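Glutathione s-transferase (Agrobacterium tumefaciens, PDB 2YCD) probably conjugates glutathione to electrophilic compounds, a detoxifying reaction of its superfamily, and binds S-(p-nitrobenzyl)glutathione. Local coordinates at residues Pro17-Phe22 / Gln47-Arg52; Val38-Glu43 / Lys208-Phe213. All blocks are in the same frame, centred on the assembly; numbering follows the deposited sequence.

Contact 1 of 2, residues Pro17-Phe22 / Gln47-Arg52. With GTB (S-(p-nitrobenzyl)glutathione), chain B.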
loop_
_atom_site.group_PDB
_atom_site.type_symbol
_atom_site.label_atom_id
_atom_site.label_comp_id
_atom_site.label_asym_id
_atom_site.label_seq_id
_atom_site.Cartn_x
_atom_site.Cartn_y
_atom_site.Cartn_z
ATOM N N PRO A 17 14.034 -10.697 -16.426
ATOM C CA PRO A 17 12.810 -9.909 -16.516
ATOM C C PRO A 17 13.033 -8.569 -17.233
ATOM O O PRO A 17 14.165 -8.068 -17.339
ATOM C CB PRO A 17 12.454 -9.676 -15.045
ATOM C CG PRO A 17 13.779 -9.582 -14.377
ATOM C CD PRO A 17 14.653 -10.610 -15.091
ATOM N N THR A 18 11.934 -8.022 -17.746
ATOM C CA THR A 18 11.906 -6.725 -18.402
ATOM C C THR A 18 10.929 -5.817 -17.646
ATOM O O THR A 18 9.799 -6.215 -17.366
ATOM C CB THR A 18 11.450 -6.848 -19.868
ATOM O OG1 THR A 18 12.389 -7.679 -20.562
ATOM C CG2 THR A 18 11.395 -5.469 -20.531
ATOM N N ILE A 19 11.374 -4.617 -17.298
ATOM C CA ILE A 19 10.518 -3.672 -16.598
ATOM C C ILE A 19 10.247 -2.432 -17.433
ATOM O O ILE A 19 11.092 -2.000 -18.227
ATOM C CB ILE A 19 11.093 -3.289 -15.235
ATOM C CG1 ILE A 19 12.347 -2.455 -15.396
ATOM C CG2 ILE A 19 11.343 -4.560 -14.384
ATOM C CD1 ILE A 19 12.892 -1.945 -14.065
ATOM N N THR A 20 9.062 -1.867 -17.293
ATOM C CA THR A 20 8.760 -0.630 -18.011
ATOM C C THR A 20 9.139 0.582 -17.178
ATOM O O THR A 20 9.008 0.582 -15.939
ATOM C CB THR A 20 7.284 -0.533 -18.399
ATOM O OG1 THR A 20 6.486 -0.752 -17.224
ATOM C CG2 THR A 20 6.919 -1.564 -19.489
ATOM N N VAL A 21 9.623 1.615 -17.864
ATOM C CA VAL A 21 10.137 2.834 -17.232
ATOM C C VAL A 21 9.791 4.015 -18.135
ATOM O O VAL A 21 9.448 3.812 -19.300
ATOM C CB VAL A 21 11.676 2.789 -17.038
ATOM C CG1 VAL A 21 12.088 1.521 -16.281
ATOM C CG2 VAL A 21 12.414 2.884 -18.386
ATOM N N PHE A 22 9.841 5.234 -17.603
ATOM C CA PHE A 22 9.642 6.424 -18.437
ATOM C C PHE A 22 10.793 6.558 -19.436
ATOM O O PHE A 22 11.962 6.416 -19.074
ATOM C CB PHE A 22 9.651 7.714 -17.597
ATOM C CG PHE A 22 8.436 7.933 -16.733
ATOM C CD1 PHE A 22 7.216 8.293 -17.289
ATOM C CD2 PHE A 22 8.551 7.877 -15.353
ATOM C CE1 PHE A 22 6.112 8.544 -16.483
ATOM C CE2 PHE A 22 7.453 8.117 -14.534
ATOM C CZ PHE A 22 6.232 8.453 -15.096
ATOM N N GLN A 47 20.249 -10.125 -10.109
ATOM C CA GLN A 47 19.489 -10.562 -11.284
ATOM C C GLN A 47 19.602 -9.562 -12.444
ATOM O O GLN A 47 19.074 -8.453 -12.356
ATOM C CB GLN A 47 18.017 -10.737 -10.912
ATOM C CG GLN A 47 17.114 -11.002 -12.107
ATOM C CD GLN A 47 17.399 -12.338 -12.736
ATOM O OE1 GLN A 47 17.272 -13.374 -12.082
ATOM N NE2 GLN A 47 17.811 -12.328 -14.003
ATOM N N PRO A 48 20.273 -9.946 -13.554
ATOM C CA PRO A 48 20.277 -9.066 -14.732
ATOM C C PRO A 48 18.863 -8.806 -15.242
ATOM O O PRO A 48 17.997 -9.671 -15.140
ATOM C CB PRO A 48 21.088 -9.858 -15.778
ATOM C CG PRO A 48 21.870 -10.864 -14.975
ATOM C CD PRO A 48 21.024 -11.198 -13.780
ATOM N N TYR A 49 18.620 -7.606 -15.753
ATOM C CA TYR A 49 17.289 -7.264 -16.225
ATOM C C TYR A 49 17.378 -6.303 -17.402
ATOM O O TYR A 49 18.472 -5.800 -17.765
ATOM C CB TYR A 49 16.438 -6.666 -15.086
ATOM C CG TYR A 49 16.913 -5.303 -14.614
ATOM C CD1 TYR A 49 17.933 -5.184 -13.677
ATOM C CD2 TYR A 49 16.347 -4.137 -15.112
ATOM C CE1 TYR A 49 18.378 -3.938 -13.235
ATOM C CE2 TYR A 49 16.788 -2.878 -14.675
ATOM C CZ TYR A 49 17.815 -2.793 -13.755
ATOM O OH TYR A 49 18.242 -1.551 -13.331
ATOM N N HIS A 50 16.226 -6.053 -18.000
ATOM C CA HIS A 50 16.109 -5.198 -19.168
ATOM C C HIS A 50 15.007 -4.191 -18.942
ATOM O O HIS A 50 14.140 -4.391 -18.075
ATOM C CB HIS A 50 15.820 -6.050 -20.417
ATOM C CG HIS A 50 16.755 -7.201 -20.552
ATOM N ND1 HIS A 50 18.009 -7.073 -21.111
ATOM C CD2 HIS A 50 16.669 -8.481 -20.113
ATOM C CE1 HIS A 50 18.638 -8.228 -21.047
ATOM N NE2 HIS A 50 17.847 -9.103 -20.443
ATOM N N VAL A 51 15.036 -3.103 -19.699
ATOM C CA VAL A 51 13.978 -2.111 -19.597
ATOM C C VAL A 51 13.327 -1.839 -20.938
ATOM O O VAL A 51 13.953 -1.991 -22.004
ATOM C CB VAL A 51 14.451 -0.781 -18.956
ATOM C CG1 VAL A 51 15.144 -1.039 -17.612
ATOM C CG2 VAL A 51 15.368 0.010 -19.898
ATOM N N ARG A 52 12.058 -1.461 -20.868
ATOM C CA ARG A 52 11.325 -0.971 -22.015
ATOM C C ARG A 52 10.891 0.454 -21.702
ATOM O O ARG A 52 10.111 0.679 -20.773
ATOM C CB ARG A 52 10.118 -1.870 -22.292
ATOM C CG ARG A 52 9.307 -1.474 -23.499
ATOM C CD ARG A 52 8.545 -2.675 -24.074
ATOM N NE ARG A 52 7.626 -3.272 -23.109
ATOM C CZ ARG A 52 6.341 -2.947 -23.006
ATOM N NH1 ARG A 52 5.829 -2.027 -23.810
ATOM N NH2 ARG A 52 5.569 -3.542 -22.102
HETATM N N1 GTB B . 0.843 1.751 -6.981
HETATM C CA1 GTB B . 1.671 1.857 -8.192
HETATM C C1 GTB B . 3.022 1.233 -7.952
HETATM O O11 GTB B . 3.534 1.392 -6.824
HETATM O O12 GTB B . 3.582 0.602 -8.880
HETATM C CB1 GTB B . 1.774 3.340 -8.582
HETATM C CG1 GTB B . 2.503 3.509 -9.913
HETATM C CD1 GTB B . 2.716 4.969 -10.260
HETATM O OE1 GTB B . 2.286 5.845 -9.510
HETATM N N2 GTB B . 3.393 5.214 -11.381
HETATM C CA2 GTB B . 3.689 6.573 -11.835
HETATM C C2 GTB B . 3.264 6.791 -13.254
HETATM O O2 GTB B . 3.357 5.906 -14.102
HETATM C CB2 GTB B . 5.218 6.768 -11.847
HETATM S SG2 GTB B . 5.978 6.743 -10.259
HETATM N N3 GTB B . 2.800 8.010 -13.541
HETATM C CA3 GTB B . 2.399 8.448 -14.867
HETATM C C3 GTB B . 0.919 8.645 -15.025
HETATM O O31 GTB B . 0.175 8.527 -14.032
HETATM O O32 GTB B . 0.515 8.920 -16.178
HETATM C "C'" GTB B . 5.403 8.189 -9.419
HETATM C "C1'" GTB B . 6.359 9.347 -9.539
HETATM C "C2'" GTB B . 6.187 10.288 -10.541
HETATM C "C3'" GTB B . 7.071 11.362 -10.641
HETATM C "C4'" GTB B . 8.120 11.488 -9.733
HETATM N N41 GTB B . 9.006 12.577 -9.828
HETATM O O41 GTB B . 9.871 12.767 -8.976
HETATM O O42 GTB B . 8.891 13.343 -10.766
HETATM C "C5'" GTB B . 8.279 10.545 -8.727
HETATM C "C6'" GTB B . 7.396 9.474 -8.623
#
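Strands 18-22 and 50-52 run parallel, and their side chains pair off alternately on the two faces of the sheet. On the face of T18 and T20, the methyl CG2 of T20 lies over one face of the R52 guanidinium, offset toward its rim, 3.5 Å from R52 NH2. R52 reaches this place by leaving the backbone with CG anti to N (chi1 -178°) and bending at chi3, so that the two side chains run side by side. T20 OG1 sits in the crowded position between N and the carbonyl carbon and is hydrogen-bonded to the backbone N of S75, on the next strand; R52 also makes a cation-pi contact with Y67. T18 and H50 cross obliquely on the same face. On the other face I19 and V51 lie alongside one another, I19 CG1 to V51 CG1 3.8 Å, while I19 CD1 extends to Y49 CE2 at 4.1 Å. P17 marks the entry to the pairing: its CD meets the P48 carbonyl oxygen at 3.5 Å, an oxygen also gripped almost linearly (170°) by Q47 NE2 at 2.9 Å.

The ladder itself comprises four N-H...O=C bonds: H50 N to P17 O, I19 N to H50 O (2.9 Å, 164°), R52 N to I19 O and V21 N to R52 O. In the last two the donor stands above the carbonyl plane. Beyond the ladder, F22 turns away from the neighbouring strand, its CE2 3.7 Å from CB2 of the bound glutathione conjugate. Helix 35-45 connects the two strands in a beta-alpha-beta unit of the thioredoxin-like N-terminal domain and lies against the sheet face of I19 and V51; V21, Y49 and V51 rest on it, and strand 75-78 continues the sheet on the other side of 18-22.

Contact 2 of 2, residues Val38-Glu43 / Lys208-Phe213. With PO4 (phosphate ion), chain C.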
loop_
_atom_site.group_PDB
_atom_site.type_symbol
_atom_site.label_atom_id
_atom_site.label_comp_id
_atom_site.label_asym_id
_atom_site.label_seq_id
_atom_site.Cartn_x
_atom_site.Cartn_y
_atom_site.Cartn_z
ATOM N N VAL A 38 12.297 -1.302 -7.741
ATOM C CA VAL A 38 12.398 -2.553 -8.487
ATOM C C VAL A 38 13.843 -2.792 -8.982
ATOM O O VAL A 38 14.380 -3.882 -8.822
ATOM C CB VAL A 38 11.407 -2.542 -9.673
ATOM C CG1 VAL A 38 11.608 -3.781 -10.546
ATOM C CG2 VAL A 38 9.958 -2.467 -9.154
ATOM N N ARG A 39 14.450 -1.784 -9.606
ATOM C CA ARG A 39 15.843 -1.868 -10.049
ATOM C C ARG A 39 16.754 -2.205 -8.874
ATOM O O ARG A 39 17.669 -3.038 -9.000
ATOM C CB ARG A 39 16.282 -0.538 -10.654
ATOM C CG ARG A 39 15.600 -0.143 -11.963
ATOM C CD ARG A 39 16.141 1.231 -12.353
ATOM N NE ARG A 39 15.682 1.775 -13.633
ATOM C CZ ARG A 39 16.295 1.537 -14.793
ATOM N NH1 ARG A 39 17.302 0.666 -14.871
ATOM N NH2 ARG A 39 15.859 2.131 -15.893
ATOM N N TRP A 40 16.553 -1.530 -7.750
ATOM C CA TRP A 40 17.380 -1.755 -6.572
ATOM C C TRP A 40 17.239 -3.198 -6.060
ATOM O O TRP A 40 18.245 -3.880 -5.774
ATOM C CB TRP A 40 17.004 -0.701 -5.518
ATOM C CG TRP A 40 17.854 -0.682 -4.252
ATOM C CD1 TRP A 40 18.966 -1.451 -3.976
ATOM C CD2 TRP A 40 17.652 0.156 -3.110
ATOM N NE1 TRP A 40 19.454 -1.136 -2.717
ATOM C CE2 TRP A 40 18.659 -0.163 -2.165
ATOM C CE3 TRP A 40 16.691 1.127 -2.779
ATOM C CZ2 TRP A 40 18.742 0.469 -0.915
ATOM C CZ3 TRP A 40 16.778 1.764 -1.544
ATOM C CH2 TRP A 40 17.802 1.434 -0.625
ATOM N N ALA A 41 16.012 -3.712 -5.996
ATOM C CA ALA A 41 15.810 -5.098 -5.592
ATOM C C ALA A 41 16.537 -6.072 -6.522
ATOM O O ALA A 41 17.192 -7.027 -6.061
ATOM C CB ALA A 41 14.315 -5.426 -5.521
ATOM N N LEU A 42 16.392 -5.872 -7.832
ATOM C CA LEU A 42 17.099 -6.729 -8.801
ATOM C C LEU A 42 18.613 -6.673 -8.610
ATOM O O LEU A 42 19.285 -7.706 -8.662
ATOM C CB LEU A 42 16.705 -6.357 -10.236
ATOM C CG LEU A 42 15.233 -6.634 -10.578
ATOM C CD1 LEU A 42 14.788 -5.859 -11.812
ATOM C CD2 LEU A 42 14.985 -8.137 -10.762
ATOM N N GLU A 43 19.152 -5.483 -8.377
ATOM C CA GLU A 43 20.592 -5.371 -8.146
ATOM C C GLU A 43 21.050 -6.022 -6.837
ATOM O O GLU A 43 22.136 -6.617 -6.794
ATOM C CB GLU A 43 21.031 -3.912 -8.234
ATOM C CG GLU A 43 20.988 -3.341 -9.671
ATOM C CD GLU A 43 22.031 -3.970 -10.581
ATOM O OE1 GLU A 43 22.913 -4.696 -10.091
ATOM O OE2 GLU A 43 21.957 -3.719 -11.804
ATOM N N LYS A 208 21.478 4.479 0.499
ATOM C CA LYS A 208 22.055 5.072 -0.709
ATOM C C LYS A 208 23.524 4.708 -0.892
ATOM O O LYS A 208 24.026 4.740 -2.020
ATOM C CB LYS A 208 21.898 6.597 -0.686
ATOM C CG LYS A 208 20.433 7.060 -0.807
ATOM C CD LYS A 208 20.236 8.548 -0.528
ATOM C CE LYS A 208 21.056 9.445 -1.411
ATOM N NZ LYS A 208 20.762 10.881 -1.081
ATOM N N ALA A 209 24.209 4.346 0.199
ATOM C CA ALA A 209 25.614 3.965 0.116
ATOM C C ALA A 209 25.822 2.518 -0.332
ATOM O O ALA A 209 26.949 2.118 -0.620
ATOM C CB ALA A 209 26.300 4.214 1.464
ATOM N N ARG A 210 24.765 1.712 -0.400
ATOM C CA ARG A 210 24.941 0.323 -0.813
ATOM C C ARG A 210 25.276 0.224 -2.308
ATOM O O ARG A 210 24.700 0.928 -3.133
ATOM C CB ARG A 210 23.686 -0.486 -0.484
ATOM C CG ARG A 210 23.400 -0.556 1.012
ATOM C CD ARG A 210 22.108 -1.316 1.320
ATOM N NE ARG A 210 22.154 -2.725 0.921
ATOM C CZ ARG A 210 22.595 -3.718 1.695
ATOM N NH1 ARG A 210 23.051 -3.469 2.921
ATOM N NH2 ARG A 210 22.605 -4.964 1.251
ATOM N N PRO A 211 26.198 -0.672 -2.688
ATOM C CA PRO A 211 26.562 -0.756 -4.110
ATOM C C PRO A 211 25.396 -1.070 -5.043
ATOM O O PRO A 211 25.374 -0.563 -6.175
ATOM C CB PRO A 211 27.608 -1.887 -4.147
ATOM C CG PRO A 211 28.097 -1.996 -2.737
ATOM C CD PRO A 211 26.994 -1.567 -1.833
ATOM N N ALA A 212 24.442 -1.886 -4.596
ATOM C CA ALA A 212 23.273 -2.165 -5.446
ATOM C C ALA A 212 22.432 -0.915 -5.677
ATOM O O ALA A 212 21.837 -0.771 -6.743
ATOM C CB ALA A 212 22.406 -3.271 -4.830
ATOM N N PHE A 213 22.344 -0.039 -4.676
ATOM C CA PHE A 213 21.616 1.207 -4.865
ATOM C C PHE A 213 22.290 2.027 -5.975
ATOM O O PHE A 213 21.614 2.554 -6.867
ATOM C CB PHE A 213 21.565 2.048 -3.587
ATOM C CG PHE A 213 20.809 3.350 -3.758
ATOM C CD1 PHE A 213 21.424 4.480 -4.297
ATOM C CD2 PHE A 213 19.465 3.420 -3.416
ATOM C CE1 PHE A 213 20.685 5.666 -4.475
ATOM C CE2 PHE A 213 18.744 4.594 -3.583
ATOM C CZ PHE A 213 19.356 5.717 -4.105
HETATM P P PO4 C . 24.949 -6.619 3.842
HETATM O O1 PO4 C . 25.074 -5.321 4.596
HETATM O O2 PO4 C . 25.996 -6.659 2.748
HETATM O O3 PO4 C . 25.167 -7.801 4.765
HETATM O O4 PO4 C . 23.573 -6.743 3.228
#
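W40 and F213 form the dense part of this contact, a T-shaped pair in which the edge of F213 is directed at the indole face. The planes stand at 90°, with 4.9 Å between the centroids of the six-membered rings, and F213 CD2 lies 3.7 Å from W40 CE3. Both side chains leave their helices with CG anti to the backbone N. F213 CB adds a CH-pi contact over the five-membered ring of the indole, so one phenylalanine spans both rings. Beside this pair, the methyl of A212 packs against helix 35-45, its CB 3.7 Å from E43 CB. I179, I182 and C183 of helix 176-185 also pack on W40. The E43 carboxylate turns back across the interface, in a salt bridge with R215 of helix 211-225.

The apolar packing thins toward solvent. R210, the N-cap residue of helix 211-225, meets the indole edge only through CD, 4.4 Å from W40 CZ2. Its guanidinium continues outward to a phosphate ion, probably from the crystallisation liquor, which NH2 holds through O4 at 2.8 Å and NH1 through O1 at 3.2 Å, while NE is salt-bridged to E44 OE2, the oxygen that also accepts from W40 NE1.

The arrangement is an interdomain interface of the glutathione transferase fold, in which a helix of the thioredoxin-like domain docks against the all-helical C-terminal domain.

Contacts 1 and 2 have centres about 14 Å apart and meet at helix 35-45, the connection between the two strands of contact 1. Along the chain the segments alternate: 17-22, 38-43, 47-52, then 208-213 far downstream. Contact 1 is thus internal to the N-terminal domain, whereas contact 2 joins helix 35-45 of the same unit to helix 211-225 of the C-terminal domain; R39 itself touches both the strands and that helix. They touch directly: R39 NH1 is hydrogen-bonded to Y49 OH (2.9 Å), and L42 CD1 packs on Y49 CG. The sheet that brings F22 to the glutathione conjugate is thereby linked, through one helix, to the helical domain.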